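Transcription initiation factor TFIID subunit 6 (Drosophila melanogaster, PDB 1TAF) is a subunit of TFIID, the RNA polymerase II general transcription factor that mediates promoter responses to activators and repressors, here represented by its histone-fold domain. Local coordinates at residues I7-M12 and A28-A33. Residues are numbered along the deposited sequence; the frame is centred on the assembly and turned at random.
Sequences ISAESM and AAKELA. With ZN (zinc ion), chain G.
M12 lies against the backbone of A29-A33. CB packs on the methyl of A29 (CB to CB, 4.1 Å). With its CG anti to the carbonyl carbon (chi1 -55°), M12 brings that atom 3.3 Å from O of A29 and close to CB of A33. A bend at chi2 (-64°) sets SD 3.7 Å from N of A33 and 3.9 Å from CB of L32. CE, the tip, turns back to its own segment, 3.4 Å from CG2 of I7. An alanine at M12 would probably open a gap over the A29-A33 turn and leave L32 without its sulfur neighbour. Alanines at A9, A29 and A33 let the backbones come close: CA of A9 is 4.8 Å from CA of K30, and CB of A33 is 3.2 Å from O of I7. CD, CE and NZ of K30 curl over CB of A9, which is a tight 3.3 Å from CD of K30, while NZ hydrogen-bonds to O of D26. Facing away, E31 binds zinc with D35. The contact seats the start of helix 9-18 on the N-terminal part of central helix 26-53 of the histone fold, with the partner protein's chain packing on M12 and L32.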
loop_
_atom_site.group_PDB
_atom_site.type_symbol
_atom_site.label_atom_id
_atom_site.label_comp_id
_atom_site.label_asym_id
_atom_site.label_seq_id
_atom_site.Cartn_x
_atom_site.Cartn_y
_atom_site.Cartn_z
ATOM N N ILE B 7 -20.779 11.221 -5.203
ATOM C CA ILE B 7 -20.663 10.468 -6.443
ATOM C C ILE B 7 -21.698 9.343 -6.382
ATOM O O ILE B 7 -21.925 8.759 -5.324
ATOM C CB ILE B 7 -19.223 9.886 -6.580
ATOM C CG1 ILE B 7 -18.198 11.027 -6.758
ATOM C CG2 ILE B 7 -19.148 8.875 -7.714
ATOM C CD1 ILE B 7 -18.399 11.892 -8.022
ATOM N N SER B 8 -22.343 9.057 -7.503
ATOM C CA SER B 8 -23.359 8.008 -7.542
ATOM C C SER B 8 -22.766 6.608 -7.486
ATOM O O SER B 8 -21.631 6.378 -7.923
ATOM C CB SER B 8 -24.200 8.125 -8.819
ATOM O OG SER B 8 -23.394 7.896 -9.967
ATOM N N ALA B 9 -23.554 5.672 -6.969
ATOM C CA ALA B 9 -23.149 4.280 -6.895
ATOM C C ALA B 9 -23.013 3.738 -8.319
ATOM O O ALA B 9 -22.224 2.828 -8.575
ATOM C CB ALA B 9 -24.180 3.500 -6.149
ATOM N N GLU B 10 -23.765 4.325 -9.253
ATOM C CA GLU B 10 -23.724 3.914 -10.659
ATOM C C GLU B 10 -22.345 4.153 -11.291
ATOM O O GLU B 10 -21.843 3.326 -12.060
ATOM C CB GLU B 10 -24.813 4.640 -11.443
ATOM C CG GLU B 10 -24.922 4.212 -12.883
ATOM C CD GLU B 10 -25.153 2.716 -13.039
ATOM O OE1 GLU B 10 -25.859 2.121 -12.183
ATOM O OE2 GLU B 10 -24.622 2.139 -14.020
ATOM N N SER B 11 -21.711 5.261 -10.917
ATOM C CA SER B 11 -20.385 5.599 -11.417
ATOM C C SER B 11 -19.336 4.570 -10.997
ATOM O O SER B 11 -18.343 4.379 -11.688
ATOM C CB SER B 11 -19.967 6.980 -10.906
ATOM O OG SER B 11 -20.913 7.962 -11.279
ATOM N N MET B 12 -19.549 3.919 -9.858
ATOM C CA MET B 12 -18.617 2.904 -9.354
ATOM C C MET B 12 -18.665 1.682 -10.259
ATOM O O MET B 12 -17.668 0.989 -10.443
ATOM C CB MET B 12 -18.991 2.482 -7.927
ATOM C CG MET B 12 -19.088 3.619 -6.923
ATOM S SD MET B 12 -17.531 4.457 -6.639
ATOM C CE MET B 12 -17.668 5.857 -7.739
ATOM N N ALA B 28 -21.933 -2.775 -2.121
ATOM C CA ALA B 28 -20.508 -2.509 -2.319
ATOM C C ALA B 28 -20.324 -1.201 -3.106
ATOM O O ALA B 28 -19.522 -0.354 -2.724
ATOM C CB ALA B 28 -19.843 -3.680 -3.051
ATOM N N ALA B 29 -21.091 -1.022 -4.178
ATOM C CA ALA B 29 -21.016 0.204 -4.982
ATOM C C ALA B 29 -21.432 1.425 -4.166
ATOM O O ALA B 29 -20.812 2.479 -4.291
ATOM C CB ALA B 29 -21.889 0.089 -6.237
ATOM N N LYS B 30 -22.489 1.291 -3.354
ATOM C CA LYS B 30 -22.973 2.395 -2.509
ATOM C C LYS B 30 -21.919 2.779 -1.471
ATOM O O LYS B 30 -21.702 3.963 -1.186
ATOM C CB LYS B 30 -24.251 2.011 -1.753
ATOM C CG LYS B 30 -25.406 1.495 -2.606
ATOM C CD LYS B 30 -25.948 2.530 -3.569
ATOM C CE LYS B 30 -26.915 1.900 -4.589
ATOM N NZ LYS B 30 -26.260 0.861 -5.462
ATOM N N GLU B 31 -21.281 1.778 -0.882
ATOM C CA GLU B 31 -20.263 2.041 0.122
ATOM C C GLU B 31 -19.100 2.806 -0.495
ATOM O O GLU B 31 -18.641 3.796 0.062
ATOM C CB GLU B 31 -19.765 0.733 0.729
ATOM C CG GLU B 31 -18.668 0.912 1.789
ATOM C CD GLU B 31 -19.161 1.605 3.052
ATOM O OE1 GLU B 31 -20.392 1.699 3.262
ATOM O OE2 GLU B 31 -18.310 2.058 3.845
ATOM N N LEU B 32 -18.631 2.338 -1.646
ATOM C CA LEU B 32 -17.525 2.962 -2.362
ATOM C C LEU B 32 -17.841 4.382 -2.810
ATOM O O LEU B 32 -16.979 5.252 -2.757
ATOM C CB LEU B 32 -17.148 2.129 -3.588
ATOM C CG LEU B 32 -15.941 1.204 -3.494
ATOM C CD1 LEU B 32 -15.802 0.478 -4.799
ATOM C CD2 LEU B 32 -14.685 2.002 -3.204
ATOM N N ALA B 33 -19.056 4.596 -3.305
ATOM C CA ALA B 33 -19.481 5.918 -3.757
ATOM C C ALA B 33 -19.493 6.877 -2.571
ATOM O O ALA B 33 -19.133 8.050 -2.691
ATOM C CB ALA B 33 -20.869 5.851 -4.392
HETATM ZN ZN ZN G . -16.355 2.338 3.683
HETATM O O HOH W 1 -15.344 0.488 3.619
#